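5'-tyrosyl-DNA phosphodiesterase (Caenorhabditis elegans, PDB 4FVA) belongs to the endonuclease/exonuclease/phosphatase family, whose members share the DNase I-like fold, and carries a bound magnesium ion. Local coordinates at residues Glu13-Ser18 / Asn44-Phe49; Asp90-Asp95 / Ile110-Ile115; Pro135-Gln140 / Asn167-Glu172. All blocks are in the same frame, centred on the assembly; numbering follows the deposited sequence.

Contact 1: residues Glu13-Ser18 / Asn44-Phe49; sequences EVSVMS and NPDILF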
loop_
_atom_site.group_PDB
_atom_site.type_symbol
_atom_site.label_atom_id
_atom_site.label_comp_id
_atom_site.label_asym_id
_atom_site.label_seq_id
_atom_site.Cartn_x
_atom_site.Cartn_y
_atom_site.Cartn_z
ATOM N N GLU A 13 -0.456 19.200 -2.307
ATOM C CA GLU A 13 0.195 18.157 -1.539
ATOM C C GLU A 13 -0.793 17.014 -1.296
ATOM O O GLU A 13 -1.978 17.252 -1.059
ATOM C CB GLU A 13 0.727 18.775 -0.244
ATOM C CG GLU A 13 1.330 17.846 0.776
ATOM C CD GLU A 13 2.004 18.637 1.884
ATOM O OE1 GLU A 13 2.173 19.865 1.708
ATOM O OE2 GLU A 13 2.381 18.043 2.913
ATOM N N VAL A 14 -0.323 15.776 -1.429
ATOM C CA VAL A 14 -1.162 14.608 -1.155
ATOM C C VAL A 14 -0.320 13.518 -0.493
ATOM O O VAL A 14 0.807 13.250 -0.929
ATOM C CB VAL A 14 -1.860 14.069 -2.418
ATOM C CG1 VAL A 14 -0.835 13.702 -3.472
ATOM C CG2 VAL A 14 -2.703 12.856 -2.073
ATOM N N SER A 15 -0.844 12.924 0.580
ATOM C CA SER A 15 -0.122 11.871 1.296
ATOM C C SER A 15 -0.733 10.490 1.047
ATOM O O SER A 15 -1.957 10.307 1.107
ATOM C CB SER A 15 -0.066 12.162 2.800
ATOM O OG SER A 15 -1.370 12.249 3.341
ATOM N N VAL A 16 0.126 9.513 0.777
ATOM C CA VAL A 16 -0.335 8.161 0.528
ATOM C C VAL A 16 0.364 7.229 1.497
ATOM O O VAL A 16 1.599 7.240 1.612
ATOM C CB VAL A 16 -0.049 7.706 -0.903
ATOM C CG1 VAL A 16 -0.620 6.289 -1.126
ATOM C CG2 VAL A 16 -0.636 8.694 -1.914
ATOM N N MET A 17 -0.435 6.442 2.204
ATOM C CA MET A 17 0.061 5.484 3.182
ATOM C C MET A 17 -0.340 4.093 2.713
ATOM O O MET A 17 -1.434 3.920 2.165
ATOM C CB MET A 17 -0.545 5.776 4.557
ATOM C CG MET A 17 -0.140 4.781 5.646
ATOM S SD MET A 17 -0.677 5.414 7.234
ATOM C CE MET A 17 -0.583 3.931 8.232
ATOM N N SER A 18 0.555 3.117 2.887
ATOM C CA SER A 18 0.276 1.723 2.518
ATOM C C SER A 18 0.709 0.785 3.636
ATOM O O SER A 18 1.790 0.967 4.218
ATOM C CB SER A 18 0.983 1.347 1.218
ATOM O OG SER A 18 0.724 -0.005 0.874
ATOM N N ASN A 44 -3.110 10.480 9.598
ATOM C CA ASN A 44 -4.100 11.222 8.827
ATOM C C ASN A 44 -3.754 11.356 7.348
ATOM O O ASN A 44 -3.754 12.456 6.812
ATOM C CB ASN A 44 -4.302 12.617 9.465
ATOM C CG ASN A 44 -5.629 13.271 9.077
ATOM O OD1 ASN A 44 -6.609 12.595 8.746
ATOM N ND2 ASN A 44 -5.664 14.603 9.131
ATOM N N PRO A 45 -3.473 10.228 6.676
ATOM C CA PRO A 45 -3.101 10.272 5.257
ATOM C C PRO A 45 -4.303 10.625 4.394
ATOM O O PRO A 45 -5.433 10.331 4.823
ATOM C CB PRO A 45 -2.664 8.830 4.976
ATOM C CG PRO A 45 -3.489 8.002 5.954
ATOM C CD PRO A 45 -3.591 8.846 7.189
ATOM N N ASP A 46 -4.085 11.242 3.226
ATOM C CA ASP A 46 -5.198 11.540 2.328
ATOM C C ASP A 46 -5.714 10.268 1.691
ATOM O O ASP A 46 -6.918 10.116 1.441
ATOM C CB ASP A 46 -4.769 12.505 1.221
ATOM C CG ASP A 46 -4.324 13.850 1.763
ATOM O OD1 ASP A 46 -5.092 14.461 2.534
ATOM O OD2 ASP A 46 -3.207 14.290 1.423
ATOM N N ILE A 47 -4.786 9.356 1.429
ATOM C CA ILE A 47 -5.094 8.122 0.726
ATOM C C ILE A 47 -4.413 6.980 1.466
ATOM O O ILE A 47 -3.254 7.094 1.859
ATOM C CB ILE A 47 -4.599 8.176 -0.736
ATOM C CG1 ILE A 47 -5.334 9.283 -1.507
ATOM C CG2 ILE A 47 -4.795 6.831 -1.438
ATOM C CD1 ILE A 47 -4.648 9.655 -2.810
ATOM N N LEU A 48 -5.137 5.888 1.670
ATOM C CA LEU A 48 -4.588 4.757 2.397
ATOM C C LEU A 48 -4.824 3.452 1.655
ATOM O O LEU A 48 -5.963 3.129 1.315
ATOM C CB LEU A 48 -5.192 4.690 3.805
ATOM C CG LEU A 48 -4.892 3.452 4.657
ATOM C CD1 LEU A 48 -3.407 3.456 5.103
ATOM C CD2 LEU A 48 -5.825 3.384 5.877
ATOM N N PHE A 49 -3.737 2.723 1.394
ATOM C CA PHE A 49 -3.793 1.363 0.855
ATOM C C PHE A 49 -3.635 0.329 1.975
ATOM O O PHE A 49 -2.688 0.413 2.749
ATOM C CB PHE A 49 -2.644 1.141 -0.138
ATOM C CG PHE A 49 -2.770 1.903 -1.432
ATOM C CD1 PHE A 49 -3.861 2.717 -1.692
ATOM C CD2 PHE A 49 -1.771 1.795 -2.401
ATOM C CE1 PHE A 49 -3.969 3.405 -2.910
ATOM C CE2 PHE A 49 -1.867 2.480 -3.617
ATOM C CZ PHE A 49 -2.971 3.286 -3.873
#
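Met17 and Leu48 run alongside each other in the same direction on one face of the sheet, where CG of Met17, anti to the backbone N (chi1 177°), rests 3.6 Å from CD1 of Leu48. The ring of Pro45 meets the root of Met17 at a slant, CB to CB 3.7 Å, and Val40 and Val43 of helix 29-43 close over Leu48 and Met17. On the other face Val16 CG2 leans on Ile47 CB, while Ile47 CD1 reaches back to Val14 CG2 at 3.8 Å; this face turns to Leu122 and Phe161 of the second sheet. Ser18 OG, a polar exception here, sits at the edge of the Phe49 ring and is hydrogen-bonded to Gln51 NE2.

Ser15 and Asp46 grip each other reciprocally. Ser15 N donates to Asp46 OD2 (2.9 Å), met on its anti side, and Asp46 N donates to Ser15 OG (2.9 Å), which chi1 of 60° sets between its own backbone N and carbonyl carbon. Beyond them the strands run parallel, Met17 N bonding to Ile47 O and Phe49 N to Met17 O (2.7 Å). This is the strand pairing of a beta-alpha-beta unit, whose strands lead on toward the magnesium ligands Asp22 and Glu52. The Ser15-Asp46 pairing thus satisfies both amides before the ladder begins and sets its register, while Met17, Leu48 and Pro45 turn apolar groups one way and Val14, Val16 and Ile47 the other.

Contact 2: residues Asp90-Asp95 / Ile110-Ile115; sequences DVEKHD and ILEGSI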
loop_
_atom_site.group_PDB
_atom_site.type_symbol
_atom_site.label_atom_id
_atom_site.label_comp_id
_atom_site.label_asym_id
_atom_site.label_seq_id
_atom_site.Cartn_x
_atom_site.Cartn_y
_atom_site.Cartn_z
ATOM N N ASP A 90 -13.605 12.222 -5.712
ATOM C CA ASP A 90 -14.746 11.896 -6.563
ATOM C C ASP A 90 -14.416 10.635 -7.351
ATOM O O ASP A 90 -13.577 10.665 -8.255
ATOM C CB ASP A 90 -15.060 13.077 -7.492
ATOM C CG ASP A 90 -16.348 12.882 -8.296
ATOM O OD1 ASP A 90 -17.259 12.151 -7.839
ATOM O OD2 ASP A 90 -16.459 13.497 -9.380
ATOM N N VAL A 91 -15.066 9.527 -7.001
ATOM C CA VAL A 91 -14.752 8.236 -7.609
ATOM C C VAL A 91 -15.436 8.109 -8.972
ATOM O O VAL A 91 -16.631 8.391 -9.102
ATOM C CB VAL A 91 -15.166 7.034 -6.711
ATOM C CG1 VAL A 91 -14.925 5.685 -7.427
ATOM C CG2 VAL A 91 -14.437 7.069 -5.345
ATOM N N GLU A 92 -14.666 7.721 -9.984
ATOM C CA GLU A 92 -15.214 7.487 -11.320
ATOM C C GLU A 92 -15.345 5.979 -11.607
ATOM O O GLU A 92 -16.341 5.533 -12.180
ATOM C CB GLU A 92 -14.352 8.159 -12.390
ATOM C CG GLU A 92 -14.902 7.992 -13.803
ATOM C CD GLU A 92 -16.159 8.823 -14.049
ATOM O OE1 GLU A 92 -16.210 9.987 -13.587
ATOM O OE2 GLU A 92 -17.098 8.311 -14.700
ATOM N N LYS A 93 -14.341 5.203 -11.204
ATOM C CA LYS A 93 -14.339 3.746 -11.416
ATOM C C LYS A 93 -13.671 3.003 -10.267
ATOM O O LYS A 93 -12.683 3.479 -9.708
ATOM C CB LYS A 93 -13.569 3.356 -12.684
ATOM C CG LYS A 93 -14.162 3.767 -14.020
ATOM C CD LYS A 93 -13.365 3.070 -15.129
ATOM C CE LYS A 93 -13.736 3.582 -16.506
ATOM N NZ LYS A 93 -13.331 5.003 -16.693
ATOM N N HIS A 94 -14.181 1.818 -9.942
ATOM C CA HIS A 94 -13.470 0.931 -9.039
ATOM C C HIS A 94 -13.367 -0.398 -9.749
ATOM O O HIS A 94 -14.376 -1.074 -9.914
ATOM C CB HIS A 94 -14.201 0.769 -7.705
ATOM C CG HIS A 94 -13.496 -0.133 -6.736
ATOM N ND1 HIS A 94 -14.168 -0.923 -5.829
ATOM C CD2 HIS A 94 -12.175 -0.380 -6.545
ATOM C CE1 HIS A 94 -13.293 -1.602 -5.103
ATOM N NE2 HIS A 94 -12.078 -1.291 -5.516
ATOM N N ASP A 95 -12.149 -0.795 -10.112
ATOM C CA ASP A 95 -11.951 -2.024 -10.878
ATOM C C ASP A 95 -11.037 -2.955 -10.106
ATOM O O ASP A 95 -10.019 -2.525 -9.578
ATOM C CB ASP A 95 -11.315 -1.702 -12.227
ATOM C CG ASP A 95 -12.242 -0.890 -13.143
ATOM O OD1 ASP A 95 -13.456 -0.803 -12.865
ATOM O OD2 ASP A 95 -11.740 -0.302 -14.124
ATOM N N ILE A 110 -7.972 -1.058 -8.583
ATOM C CA ILE A 110 -7.778 0.252 -9.200
ATOM C C ILE A 110 -8.929 1.173 -8.867
ATOM O O ILE A 110 -10.087 0.848 -9.148
ATOM C CB ILE A 110 -7.631 0.146 -10.740
ATOM C CG1 ILE A 110 -6.431 -0.732 -11.093
ATOM C CG2 ILE A 110 -7.401 1.515 -11.368
ATOM C CD1 ILE A 110 -6.321 -1.051 -12.602
ATOM N N LEU A 111 -8.623 2.299 -8.228
ATOM C CA LEU A 111 -9.650 3.306 -7.992
ATOM C C LEU A 111 -9.245 4.546 -8.769
ATOM O O LEU A 111 -8.158 5.099 -8.567
ATOM C CB LEU A 111 -9.795 3.631 -6.500
ATOM C CG LEU A 111 -11.041 4.414 -6.055
ATOM C CD1 LEU A 111 -12.292 3.516 -6.118
ATOM C CD2 LEU A 111 -10.883 5.008 -4.651
ATOM N N GLU A 112 -10.130 4.968 -9.664
ATOM C CA GLU A 112 -9.913 6.127 -10.518
ATOM C C GLU A 112 -10.874 7.226 -10.087
ATOM O O GLU A 112 -12.065 6.962 -9.862
ATOM C CB GLU A 112 -10.180 5.757 -11.985
ATOM C CG GLU A 112 -10.146 6.936 -12.945
ATOM C CD GLU A 112 -10.643 6.577 -14.338
ATOM O OE1 GLU A 112 -10.642 5.377 -14.701
ATOM O OE2 GLU A 112 -11.081 7.500 -15.055
ATOM N N GLY A 113 -10.374 8.452 -9.975
ATOM C CA GLY A 113 -11.239 9.555 -9.613
ATOM C C GLY A 113 -10.493 10.855 -9.762
ATOM O O GLY A 113 -9.582 10.977 -10.576
ATOM N N SER A 114 -10.895 11.846 -8.989
ATOM C CA SER A 114 -10.175 13.105 -8.965
ATOM C C SER A 114 -10.366 13.779 -7.617
ATOM O O SER A 114 -11.373 13.551 -6.932
ATOM C CB SER A 114 -10.619 14.014 -10.109
ATOM O OG SER A 114 -11.937 14.459 -9.910
ATOM N N ILE A 115 -9.381 14.577 -7.225
ATOM C CA ILE A 115 -9.512 15.405 -6.034
ATOM C C ILE A 115 -9.197 16.789 -6.524
ATOM O O ILE A 115 -8.107 17.034 -7.056
ATOM C CB ILE A 115 -8.578 15.019 -4.877
ATOM C CG1 ILE A 115 -7.696 13.834 -5.253
ATOM C CG2 ILE A 115 -9.386 14.761 -3.581
ATOM C CD1 ILE A 115 -6.542 13.624 -4.294
HETATM O O HOH W 1 -10.245 4.784 -17.359
#
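In the antiparallel hairpin of strands 90-98 and 107-115, a classic beta bulge sets two residues, Glu92 and Lys93, opposite the single residue Glu112. Glu112 O accepts from Glu92 N at 2.7 Å and from Lys93 N at 3.2 Å, and the register shifts there by one residue. Glu112 N returns a straight bond to Lys93 O. Beyond the bulge Asp95 and Ile110 exchange two bonds as a hydrogen-bonded pair, and on its other side Asp90 and Ser114 do the same.

From one face of the hairpin the side chains of Lys93 and Glu112 stretch out together as neighbours. The Lys93 chain stays extended until chi4 (67°) bends NZ to one side, within 3.4 Å of Glu112 OE1 in a weak salt bridge. A water spans the same two groups, donating to Glu112 OE1 (2.8 Å) and accepting from Lys93 NZ. Glu112 OE2 has its own salt bridge to Lys119 NZ of strand 118-126, the next strand of this sheet, so both carboxylate oxygens are engaged by lysines, which probably offset in part the negative charge of Glu112 and of the nearby acids Glu92 and Asp95.

The face of the hairpin carrying Val91, His94 and Leu111 is largely apolar. Leu111 CD1 comes 3.7 Å from Val91 CG1, the two side chains crossing at about a right angle, and the same methyl lies 3.7 Å from His94 CB. Ile110 O lies at the edge of the His94 ring, near its plane and 3.6 Å from CD2, while NE2 is hydrogen-bonded to Gln109. Tyr71 of strand 68-72 touches Val91 and Leu111 and meets the His94 ring edge-to-face.

Contact 3: residues Pro135-Gln140 / Asn167-Glu172; sequences PQRCAQ and NLRDEE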
loop_
_atom_site.group_PDB
_atom_site.type_symbol
_atom_site.label_atom_id
_atom_site.label_comp_id
_atom_site.label_asym_id
_atom_site.label_seq_id
_atom_site.Cartn_x
_atom_site.Cartn_y
_atom_site.Cartn_z
ATOM N N PRO A 135 8.292 -16.624 -9.851
ATOM C CA PRO A 135 7.765 -16.583 -11.219
ATOM C C PRO A 135 6.475 -15.783 -11.291
ATOM O O PRO A 135 6.390 -14.839 -12.084
ATOM C CB PRO A 135 7.494 -18.064 -11.544
ATOM C CG PRO A 135 8.461 -18.827 -10.652
ATOM C CD PRO A 135 8.526 -18.007 -9.381
ATOM N N GLN A 136 5.496 -16.144 -10.469
ATOM C CA GLN A 136 4.204 -15.469 -10.494
ATOM C C GLN A 136 4.349 -14.008 -10.111
ATOM O O GLN A 136 3.725 -13.132 -10.722
ATOM C CB GLN A 136 3.199 -16.122 -9.540
ATOM C CG GLN A 136 2.847 -17.573 -9.833
ATOM C CD GLN A 136 3.751 -18.546 -9.094
ATOM O OE1 GLN A 136 4.980 -18.398 -9.067
ATOM N NE2 GLN A 136 3.134 -19.535 -8.457
ATOM N N ARG A 137 5.161 -13.747 -9.089
ATOM C CA ARG A 137 5.317 -12.381 -8.591
ATOM C C ARG A 137 5.935 -11.455 -9.638
ATOM O O ARG A 137 5.468 -10.334 -9.843
ATOM C CB ARG A 137 6.139 -12.367 -7.300
ATOM C CG ARG A 137 6.550 -10.979 -6.830
ATOM C CD ARG A 137 7.050 -11.032 -5.389
ATOM N NE ARG A 137 8.218 -11.896 -5.227
ATOM C CZ ARG A 137 8.170 -13.131 -4.732
ATOM N NH1 ARG A 137 7.008 -13.649 -4.357
ATOM N NH2 ARG A 137 9.280 -13.850 -4.612
ATOM N N CYS A 138 6.978 -11.926 -10.313
ATOM C CA CYS A 138 7.642 -11.102 -11.319
ATOM C C CYS A 138 6.726 -10.809 -12.497
ATOM O O CYS A 138 6.757 -9.716 -13.064
ATOM C CB CYS A 138 8.942 -11.764 -11.799
ATOM S SG CYS A 138 10.267 -11.755 -10.607
ATOM N N ALA A 139 5.899 -11.779 -12.865
ATOM C CA ALA A 139 4.934 -11.561 -13.939
ATOM C C ALA A 139 3.883 -10.536 -13.531
ATOM O O ALA A 139 3.485 -9.686 -14.326
ATOM C CB ALA A 139 4.271 -12.876 -14.334
ATOM N N GLN A 140 3.414 -10.635 -12.292
ATOM C CA GLN A 140 2.412 -9.694 -11.795
ATOM C C GLN A 140 2.966 -8.271 -11.804
ATOM O O GLN A 140 2.286 -7.344 -12.243
ATOM C CB GLN A 140 1.936 -10.110 -10.402
ATOM C CG GLN A 140 1.125 -11.406 -10.407
ATOM C CD GLN A 140 0.953 -12.002 -9.017
ATOM O OE1 GLN A 140 1.432 -11.447 -8.022
ATOM N NE2 GLN A 140 0.278 -13.154 -8.946
ATOM N N ASN A 167 6.169 -7.658 -2.107
ATOM C CA ASN A 167 6.930 -8.873 -1.797
ATOM C C ASN A 167 8.202 -9.028 -2.618
ATOM O O ASN A 167 8.638 -10.155 -2.893
ATOM C CB ASN A 167 6.055 -10.118 -1.954
ATOM C CG ASN A 167 5.310 -10.461 -0.678
ATOM O OD1 ASN A 167 5.895 -10.464 0.405
ATOM N ND2 ASN A 167 4.010 -10.721 -0.797
ATOM N N LEU A 168 8.796 -7.898 -2.991
ATOM C CA LEU A 168 9.922 -7.881 -3.923
ATOM C C LEU A 168 11.274 -8.056 -3.253
ATOM O O LEU A 168 11.503 -7.566 -2.139
ATOM C CB LEU A 168 9.946 -6.568 -4.729
ATOM C CG LEU A 168 8.913 -6.335 -5.845
ATOM C CD1 LEU A 168 8.994 -4.898 -6.413
ATOM C CD2 LEU A 168 9.040 -7.373 -6.962
ATOM N N ARG A 169 12.158 -8.784 -3.929
ATOM C CA ARG A 169 13.591 -8.626 -3.720
ATOM C C ARG A 169 14.025 -7.705 -4.870
ATOM O O ARG A 169 13.467 -7.795 -5.965
ATOM C CB ARG A 169 14.288 -9.983 -3.790
ATOM C CG ARG A 169 13.331 -11.187 -3.731
ATOM C CD ARG A 169 12.901 -11.549 -2.309
ATOM N NE ARG A 169 11.455 -11.761 -2.195
ATOM C CZ ARG A 169 10.878 -12.609 -1.342
ATOM N NH1 ARG A 169 11.623 -13.346 -0.526
ATOM N NH2 ARG A 169 9.550 -12.729 -1.306
ATOM N N ASP A 170 14.980 -6.804 -4.642
ATOM C CA ASP A 170 15.315 -5.797 -5.668
ATOM C C ASP A 170 15.647 -6.346 -7.066
ATOM O O ASP A 170 15.334 -5.710 -8.077
ATOM C CB ASP A 170 16.424 -4.857 -5.192
ATOM C CG ASP A 170 15.871 -3.603 -4.530
ATOM O OD1 ASP A 170 15.418 -2.701 -5.272
ATOM O OD2 ASP A 170 15.883 -3.517 -3.284
ATOM N N GLU A 171 16.297 -7.503 -7.124
ATOM C CA GLU A 171 16.669 -8.098 -8.403
ATOM C C GLU A 171 15.436 -8.520 -9.200
ATOM O O GLU A 171 15.543 -8.879 -10.373
ATOM C CB GLU A 171 17.575 -9.304 -8.178
ATOM C CG GLU A 171 16.908 -10.441 -7.419
ATOM C CD GLU A 171 16.688 -10.110 -5.951
ATOM O OE1 GLU A 171 16.888 -8.938 -5.562
ATOM O OE2 GLU A 171 16.331 -11.030 -5.184
ATOM N N GLU A 172 14.273 -8.517 -8.552
ATOM C CA GLU A 172 13.031 -8.919 -9.210
ATOM C C GLU A 172 12.350 -7.781 -9.984
ATOM O O GLU A 172 11.470 -8.034 -10.812
ATOM C CB GLU A 172 12.046 -9.528 -8.203
ATOM C CG GLU A 172 12.507 -10.848 -7.590
ATOM C CD GLU A 172 11.560 -11.374 -6.506
ATOM O OE1 GLU A 172 10.816 -10.566 -5.899
ATOM O OE2 GLU A 172 11.564 -12.601 -6.262
#
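Arg137 presents NE and NH2 to the two carboxylate oxygens of Glu172 in a two-pronged salt bridge. Its NE donates almost straight to OE1 of Glu172 at 3.0 Å, and its NH2 donates to OE2 of Glu172 at 3.1 Å on the syn lone pair. Chi3 of 61° bends the arginine chain so that NE turns to the acid. Both oxygens lie close to the guanidinium plane, although the carboxylate itself is rotated 39° from it. A second donor, Arg169 N, reaches Glu172 OE1 at 3.0 Å from the opposite face of the carboxylate; the Arg169 side chain adds only a long ion pair. Arg134 NE, at the start of helix 134-154, forms a salt bridge with Glu172 OE2.

Over one face of the Arg137 guanidinium come Asn167 O and the terminal Arg169 NH2, which stands 3.5 Å from Arg137 NH2, offset toward the rim. The two guanidinium planes are only 27° apart. Such like charges should repel; Glu172, and Asn167 O accepting from Arg169 NH2 at 3.2 Å, probably offset this.

Apolar contact is slight: Arg137 CD touches Asn167 CB at 3.7 Å, and Cys138 SG lies 3.7 Å from Glu172 CB.

This network fastens the loop that follows strand 159-163, with its 3-10 turn at 170-172, to the early part of helix 134-154. Arg137 NH1 is held by the carbonyls of Glu128 and Thr130 ahead of that helix, and Phe215 of strand 212-221 touches both Asn167 and Arg169.

The three contacts follow one another along the chain without overlap. Contact 1 belongs to one mixed sheet and contact 2 to the second sheet; their centres are about 15 Å apart and their nearest atoms about 5 Å. Strand 118-126 relates them, since its Leu122 packs on Ile47 and Phe49 of contact 1 and is backbone-bonded to Leu111 of contact 2. Contact 3, where helix 134-154 is bound to the loop after strand 159-163, lies across the chain's centre from contact 1, about 25 Å away between centres, and about 27 Å from contact 2. Together they sample the DNase I-like fold, two packed sheets with helices on their outer sides.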